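Local coordinates for protein DJ-1 homolog D (PDB 4OGG), which belongs to the DJ-1/PfpI family and carries two copies of its alpha/beta domain, of the glutaminase I clan, in one chain, at residues 317-331 and 356-368. Numbering follows the deposited sequence.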
ATOM      1  N   LEU C 317       4.172  -2.311  31.847  1.00 21.00           N
ATOM      2  CA  LEU C 317       3.884  -2.508  33.262  1.00 21.28           C
ATOM      3  C   LEU C 317       4.519  -3.809  33.744  1.00 23.05           C
ATOM      4  O   LEU C 317       5.095  -3.869  34.831  1.00 22.15           O
ATOM      5  CB  LEU C 317       2.371  -2.553  33.495  1.00 20.68           C
ATOM      6  CG  LEU C 317       1.570  -1.333  33.028  1.00 19.83           C
ATOM      7  CD1 LEU C 317       0.125  -1.476  33.485  1.00 17.73           C
ATOM      8  CD2 LEU C 317       2.175  -0.060  33.594  1.00 19.38           C
ATOM      9  N   ALA C 318       4.405  -4.847  32.923  1.00 22.17           N
ATOM     10  CA  ALA C 318       4.971  -6.149  33.249  1.00 23.40           C
ATOM     11  C   ALA C 318       6.488  -6.049  33.383  1.00 23.65           C
ATOM     12  O   ALA C 318       7.078  -6.601  34.314  1.00 24.76           O
ATOM     13  CB  ALA C 318       4.604  -7.159  32.167  1.00 23.20           C
ATOM     14  N   ALA C 319       7.116  -5.338  32.452  1.00 23.76           N
ATOM     15  CA  ALA C 319       8.565  -5.176  32.471  1.00 24.29           C
ATOM     16  C   ALA C 319       9.000  -4.357  33.683  1.00 26.25           C
ATOM     17  O   ALA C 319      10.103  -4.537  34.208  1.00 25.48           O
ATOM     18  CB  ALA C 319       9.032  -4.501  31.183  1.00 25.15           C
ATOM     19  N   ALA C 320       8.128  -3.455  34.123  1.00 26.62           N
ATOM     20  CA  ALA C 320       8.415  -2.604  35.271  1.00 27.75           C
ATOM     21  C   ALA C 320       8.223  -3.369  36.576  1.00 28.55           C
ATOM     22  O   ALA C 320       8.592  -2.886  37.646  1.00 29.75           O
ATOM     23  CB  ALA C 320       7.514  -1.379  35.245  1.00 26.80           C
ATOM     24  N   GLY C 321       7.636  -4.558  36.477  1.00 28.54           N
ATOM     25  CA  GLY C 321       7.404  -5.379  37.652  1.00 30.19           C
ATOM     26  C   GLY C 321       6.352  -4.818  38.588  1.00 31.14           C
ATOM     27  O   GLY C 321       6.293  -5.189  39.763  1.00 31.68           O
ATOM     28  N   VAL C 322       5.511  -3.928  38.070  1.00 31.24           N
ATOM     29  CA  VAL C 322       4.468  -3.311  38.878  1.00 31.79           C
ATOM     30  C   VAL C 322       3.134  -4.048  38.806  1.00 32.28           C
ATOM     31  O   VAL C 322       2.115  -3.537  39.267  1.00 32.41           O
ATOM     32  CB  VAL C 322       4.246  -1.842  38.457  1.00 31.46           C
ATOM     33  CG1 VAL C 322       5.525  -1.048  38.660  1.00 31.63           C
ATOM     34  CG2 VAL C 322       3.810  -1.778  36.999  1.00 31.74           C
ATOM     35  N   LEU C 323       3.139  -5.249  38.236  1.00 32.87           N
ATOM     36  CA  LEU C 323       1.911  -6.028  38.116  1.00 33.52           C
ATOM     37  C   LEU C 323       1.778  -7.118  39.173  1.00 34.77           C
ATOM     38  O   LEU C 323       0.744  -7.783  39.260  1.00 35.61           O
ATOM     39  CB  LEU C 323       1.814  -6.656  36.722  1.00 31.93           C
ATOM     40  CG  LEU C 323       1.607  -5.685  35.556  1.00 30.44           C
ATOM     41  CD1 LEU C 323       1.541  -6.464  34.254  1.00 29.94           C
ATOM     42  CD2 LEU C 323       0.325  -4.889  35.765  1.00 29.98           C
ATOM     43  N   LYS C 324       2.820  -7.306  39.977  1.00 36.76           N
ATOM     44  CA  LYS C 324       2.779  -8.327  41.017  1.00 38.12           C
ATOM     45  C   LYS C 324       1.645  -8.073  42.003  1.00 37.71           C
ATOM     46  O   LYS C 324       1.564  -7.006  42.609  1.00 38.50           O
ATOM     47  CB  LYS C 324       4.112  -8.387  41.765  1.00 39.97           C
ATOM     48  CG  LYS C 324       5.217  -9.094  40.994  1.00 42.36           C
ATOM     49  CD  LYS C 324       6.474  -9.257  41.837  1.00 43.66           C
ATOM     50  CE  LYS C 324       7.157  -7.921  42.081  1.00 44.82           C
ATOM     51  NZ  LYS C 324       7.620  -7.313  40.805  1.00 44.94           N
ATOM     52  N   GLY C 325       0.768  -9.062  42.148  1.00 36.96           N
ATOM     53  CA  GLY C 325      -0.349  -8.937  43.064  1.00 36.46           C
ATOM     54  C   GLY C 325      -1.436  -7.990  42.597  1.00 35.56           C
ATOM     55  O   GLY C 325      -2.275  -7.565  43.389  1.00 35.48           O
ATOM     56  N   ARG C 326      -1.431  -7.654  41.311  1.00 34.24           N
ATOM     57  CA  ARG C 326      -2.438  -6.749  40.768  1.00 33.58           C
ATOM     58  C   ARG C 326      -3.344  -7.472  39.777  1.00 33.49           C
ATOM     59  O   ARG C 326      -2.933  -8.441  39.141  1.00 34.25           O
ATOM     60  CB  ARG C 326      -1.761  -5.554  40.080  1.00 33.00           C
ATOM     61  CG  ARG C 326      -0.820  -4.759  40.984  1.00 32.15           C
ATOM     62  CD  ARG C 326      -1.530  -4.281  42.243  1.00 31.69           C
ATOM     63  NE  ARG C 326      -2.544  -3.267  41.965  1.00 31.21           N
ATOM     64  CZ  ARG C 326      -2.281  -1.981  41.757  1.00 28.81           C
ATOM     65  NH1 ARG C 326      -1.033  -1.538  41.799  1.00 29.19           N
ATOM     66  NH2 ARG C 326      -3.270  -1.135  41.507  1.00 29.94           N
ATOM     67  N   LYS C 327      -4.584  -7.004  39.661  1.00 32.88           N
ATOM     68  CA  LYS C 327      -5.547  -7.602  38.741  1.00 32.03           C
ATOM     69  C   LYS C 327      -5.678  -6.703  37.517  1.00 30.22           C
ATOM     70  O   LYS C 327      -5.835  -5.489  37.649  1.00 29.64           O
ATOM     71  CB  LYS C 327      -6.917  -7.747  39.412  1.00 31.94           C
ATOM     72  CG  LYS C 327      -6.919  -8.572  40.693  1.00 35.73           C
ATOM     73  CD  LYS C 327      -8.336  -8.733  41.232  1.00 36.50           C
ATOM     74  CE  LYS C 327      -8.353  -9.438  42.584  1.00 38.68           C
ATOM     75  NZ  LYS C 327      -7.669  -8.641  43.644  1.00 38.83           N
ATOM     76  N   CYS C 328      -5.616  -7.292  36.328  1.00 28.85           N
ATOM     77  CA  CYS C 328      -5.727  -6.502  35.109  1.00 26.48           C
ATOM     78  C   CYS C 328      -5.951  -7.349  33.867  1.00 25.10           C
ATOM     79  O   CYS C 328      -5.777  -8.570  33.882  1.00 24.21           O
ATOM     80  CB  CYS C 328      -4.462  -5.659  34.910  1.00 28.19           C
ATOM     81  SG  CYS C 328      -2.968  -6.624  34.513  1.00 30.19           S
ATOM     82  N   THR C 329      -6.352  -6.684  32.791  1.00 23.93           N
ATOM     83  CA  THR C 329      -6.573  -7.353  31.522  1.00 22.26           C
ATOM     84  C   THR C 329      -5.588  -6.736  30.534  1.00 19.97           C
ATOM     85  O   THR C 329      -4.796  -5.868  30.898  1.00 19.80           O
ATOM     86  CB  THR C 329      -8.010  -7.144  31.009  1.00 22.28           C
ATOM     87  OG1 THR C 329      -8.243  -7.998  29.881  1.00 22.94           O
ATOM     88  CG2 THR C 329      -8.231  -5.694  30.594  1.00 22.10           C
ATOM     89  N   ALA C 330      -5.639  -7.192  29.290  1.00 19.72           N
ATOM     90  CA  ALA C 330      -4.759  -6.684  28.243  1.00 19.73           C
ATOM     91  C   ALA C 330      -5.155  -7.386  26.957  1.00 19.76           C
ATOM     92  O   ALA C 330      -6.094  -8.181  26.948  1.00 19.87           O
ATOM     93  CB  ALA C 330      -3.303  -6.994  28.579  1.00 18.24           C
ATOM     94  N   TYR C 331      -4.456  -7.093  25.869  1.00 20.66           N
ATOM     95  CA  TYR C 331      -4.763  -7.763  24.617  1.00 21.15           C
ATOM     96  C   TYR C 331      -4.619  -9.249  24.943  1.00 22.05           C
ATOM     97  O   TYR C 331      -3.695  -9.638  25.654  1.00 21.68           O
ATOM     98  CB  TYR C 331      -3.768  -7.365  23.523  1.00 22.17           C
ATOM     99  CG  TYR C 331      -4.165  -7.897  22.166  1.00 22.95           C
ATOM    100  CD1 TYR C 331      -5.322  -7.439  21.533  1.00 22.88           C
ATOM    101  CD2 TYR C 331      -3.431  -8.905  21.547  1.00 21.33           C
ATOM    102  CE1 TYR C 331      -5.741  -7.975  20.319  1.00 22.95           C
ATOM    103  CE2 TYR C 331      -3.842  -9.452  20.332  1.00 23.02           C
ATOM    104  CZ  TYR C 331      -5.000  -8.983  19.725  1.00 23.29           C
ATOM    105  OH  TYR C 331      -5.431  -9.534  18.540  1.00 25.09           O
ATOM    106  N   THR C 356     -10.845  -1.974  36.587  1.00 23.45           N
ATOM    107  CA  THR C 356     -10.178  -1.042  37.480  1.00 24.41           C
ATOM    108  C   THR C 356      -9.722  -1.803  38.719  1.00 25.03           C
ATOM    109  O   THR C 356     -10.518  -2.477  39.374  1.00 25.20           O
ATOM    110  CB  THR C 356     -11.118   0.106  37.920  1.00 23.45           C
ATOM    111  OG1 THR C 356     -11.419   0.942  36.793  1.00 22.59           O
ATOM    112  CG2 THR C 356     -10.462   0.946  39.012  1.00 24.86           C
ATOM    113  N   ASP C 357      -8.432  -1.705  39.019  1.00 25.85           N
ATOM    114  CA  ASP C 357      -7.849  -2.359  40.183  1.00 27.69           C
ATOM    115  C   ASP C 357      -7.064  -1.290  40.916  1.00 27.86           C
ATOM    116  O   ASP C 357      -5.914  -1.006  40.578  1.00 27.73           O
ATOM    117  CB  ASP C 357      -6.918  -3.502  39.763  1.00 29.59           C
ATOM    118  CG  ASP C 357      -6.197  -4.133  40.945  1.00 33.49           C
ATOM    119  OD1 ASP C 357      -6.867  -4.461  41.948  1.00 33.63           O
ATOM    120  OD2 ASP C 357      -4.960  -4.306  40.871  1.00 35.05           O
ATOM    121  N   GLY C 358      -7.694  -0.686  41.917  1.00 27.24           N
ATOM    122  CA  GLY C 358      -7.028   0.367  42.656  1.00 27.55           C
ATOM    123  C   GLY C 358      -6.762   1.526  41.719  1.00 26.94           C
ATOM    124  O   GLY C 358      -7.691   2.077  41.131  1.00 26.90           O
ATOM    125  N   ASN C 359      -5.492   1.882  41.558  1.00 27.27           N
ATOM    126  CA  ASN C 359      -5.100   2.989  40.691  1.00 26.22           C
ATOM    127  C   ASN C 359      -4.849   2.532  39.258  1.00 25.70           C
ATOM    128  O   ASN C 359      -4.490   3.338  38.402  1.00 26.57           O
ATOM    129  CB  ASN C 359      -3.822   3.637  41.222  1.00 27.51           C
ATOM    130  CG  ASN C 359      -2.596   2.760  41.016  1.00 28.75           C
ATOM    131  OD1 ASN C 359      -2.599   1.578  41.361  1.00 30.78           O
ATOM    132  ND2 ASN C 359      -1.540   3.338  40.454  1.00 28.27           N
ATOM    133  N   LEU C 360      -5.047   1.246  38.998  1.00 23.89           N
ATOM    134  CA  LEU C 360      -4.788   0.701  37.669  1.00 23.12           C
ATOM    135  C   LEU C 360      -6.021   0.389  36.827  1.00 21.43           C
ATOM    136  O   LEU C 360      -6.877  -0.399  37.223  1.00 21.57           O
ATOM    137  CB  LEU C 360      -3.936  -0.564  37.802  1.00 23.28           C
ATOM    138  CG  LEU C 360      -3.482  -1.246  36.509  1.00 24.05           C
ATOM    139  CD1 LEU C 360      -2.540  -0.324  35.744  1.00 22.71           C
ATOM    140  CD2 LEU C 360      -2.790  -2.554  36.846  1.00 23.51           C
ATOM    141  N   VAL C 361      -6.097   1.013  35.654  1.00 21.12           N
ATOM    142  CA  VAL C 361      -7.201   0.788  34.724  1.00 19.32           C
ATOM    143  C   VAL C 361      -6.618   0.125  33.482  1.00 18.28           C
ATOM    144  O   VAL C 361      -5.670   0.641  32.883  1.00 18.92           O
ATOM    145  CB  VAL C 361      -7.880   2.111  34.288  1.00 20.19           C
ATOM    146  CG1 VAL C 361      -8.920   1.824  33.207  1.00 18.70           C
ATOM    147  CG2 VAL C 361      -8.538   2.788  35.487  1.00 20.77           C
ATOM    148  N   THR C 362      -7.176  -1.014  33.096  1.00 18.72           N
ATOM    149  CA  THR C 362      -6.676  -1.715  31.922  1.00 19.65           C
ATOM    150  C   THR C 362      -7.744  -2.070  30.903  1.00 19.29           C
ATOM    151  O   THR C 362      -8.872  -2.431  31.250  1.00 18.46           O
ATOM    152  CB  THR C 362      -5.920  -3.014  32.308  1.00 19.16           C
ATOM    153  OG1 THR C 362      -6.736  -3.811  33.178  1.00 19.79           O
ATOM    154  CG2 THR C 362      -4.614  -2.680  32.998  1.00 20.65           C
ATOM    155  N   GLY C 363      -7.358  -1.955  29.635  1.00 17.90           N
ATOM    156  CA  GLY C 363      -8.239  -2.280  28.529  1.00 17.99           C
ATOM    157  C   GLY C 363      -7.555  -3.340  27.684  1.00 18.02           C
ATOM    158  O   GLY C 363      -6.354  -3.574  27.834  1.00 17.51           O
ATOM    159  N   ALA C 364      -8.303  -3.973  26.788  1.00 16.76           N
ATOM    160  CA  ALA C 364      -7.748  -5.030  25.951  1.00 17.77           C
ATOM    161  C   ALA C 364      -7.471  -4.628  24.507  1.00 16.46           C
ATOM    162  O   ALA C 364      -6.515  -5.111  23.899  1.00 17.73           O
ATOM    163  CB  ALA C 364      -8.678  -6.234  25.971  1.00 18.08           C
ATOM    164  N   ALA C 365      -8.308  -3.759  23.956  1.00 16.76           N
ATOM    165  CA  ALA C 365      -8.162  -3.329  22.565  1.00 16.00           C
ATOM    166  C   ALA C 365      -8.933  -2.035  22.346  1.00 16.03           C
ATOM    167  O   ALA C 365      -9.684  -1.607  23.224  1.00 15.79           O
ATOM    168  CB  ALA C 365      -8.686  -4.416  21.637  1.00 17.04           C
ATOM    169  N   TRP C 366      -8.787  -1.422  21.174  1.00 15.15           N
ATOM    170  CA  TRP C 366      -9.477  -0.157  20.941  1.00 15.26           C
ATOM    171  C   TRP C 366     -10.998  -0.140  21.090  1.00 15.13           C
ATOM    172  O   TRP C 366     -11.572   0.911  21.361  1.00 14.52           O
ATOM    173  CB  TRP C 366      -9.071   0.486  19.599  1.00 15.33           C
ATOM    174  CG  TRP C 366      -9.092  -0.372  18.370  1.00 15.00           C
ATOM    175  CD1 TRP C 366      -8.009  -0.943  17.754  1.00 16.01           C
ATOM    176  CD2 TRP C 366     -10.219  -0.642  17.527  1.00 13.54           C
ATOM    177  NE1 TRP C 366      -8.393  -1.539  16.574  1.00 14.84           N
ATOM    178  CE2 TRP C 366      -9.742  -1.372  16.411  1.00 15.58           C
ATOM    179  CE3 TRP C 366     -11.586  -0.334  17.601  1.00 14.99           C
ATOM    180  CZ2 TRP C 366     -10.584  -1.798  15.378  1.00 14.03           C
ATOM    181  CZ3 TRP C 366     -12.424  -0.757  16.571  1.00 14.24           C
ATOM    182  CH2 TRP C 366     -11.917  -1.482  15.475  1.00 15.30           C
ATOM    183  N   PRO C 367     -11.674  -1.289  20.916  1.00 15.03           N
ATOM    184  CA  PRO C 367     -13.131  -1.232  21.078  1.00 15.87           C
ATOM    185  C   PRO C 367     -13.523  -0.846  22.508  1.00 17.49           C
ATOM    186  O   PRO C 367     -14.645  -0.406  22.757  1.00 17.89           O
ATOM    187  CB  PRO C 367     -13.574  -2.652  20.736  1.00 16.91           C
ATOM    188  CG  PRO C 367     -12.560  -3.080  19.716  1.00 16.32           C
ATOM    189  CD  PRO C 367     -11.261  -2.569  20.312  1.00 16.13           C
ATOM    190  N   GLY C 368     -12.588  -1.011  23.440  1.00 16.07           N
ATOM    191  CA  GLY C 368     -12.864  -0.698  24.834  1.00 17.66           C
ATOM    192  C   GLY C 368     -12.581   0.716  25.318  1.00 16.92           C
ATOM    193  O   GLY C 368     -12.606   0.969  26.523  1.00 16.80           O
TER
HETATM  194  O   HOH W   1      -0.164   0.974  42.811  1.00 45.28           O
HETATM  195  O   HOH W   2      -6.777  -3.255  35.814  1.00 22.00           O
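Leu317, near the end of helix 314-320, reaches Leu360 methyl to methyl, CD1 to CD1 at 3.7 Å, the two side chains running antiparallel alongside one another. Beyond the Schellman motif at Gly321, Leu323 lies roughly perpendicular to the same leucine, and its CD2 meets the other branch, CD2. A type II turn then brings round Arg326, whose chain, bent at chi2 and chi3, folds its guanidinium against the type II' hairpin turn 357-360. Its NE forms a salt bridge with Asp357 OD2 (2.8 Å), arriving from above the carboxylate plane. NH2 makes two bonds near the guanidinium plane: a nearly straight one to Asn359 OD1 (170°), with the two flat groups almost coplanar, and a more bent one to Asp357 O, which also accepts Leu360 N from the opposite face. Water 1 links NH1 to Asn359 OD1 as well. The hairpin of strands 355-357 and 360-362 lies at one side of the mixed sheet in the second DJ-1/PfpI domain, with 355-357 outermost within the chain, and strand 327-328, paired with 344-345, packs over it. Lys327 N donates to Asp357 OD2 (3.0 Å) from the face opposite Arg326, the carboxylate extending toward 326-327 with CG anti to the Asp357 N (chi1 175°). Cys328 CB rests on Leu360 CD2 and Thr362. Thr329 N points almost straight at Thr362 OG1 (2.9 Å, 174°), which water 2 also reaches, while Thr329 OG1 bonds to Leu346 O. Ala330 CA makes a CH...O contact with Gly363 O, and Tyr331 turns its ring edge to Ala364 O, 3.5 Å from CD1.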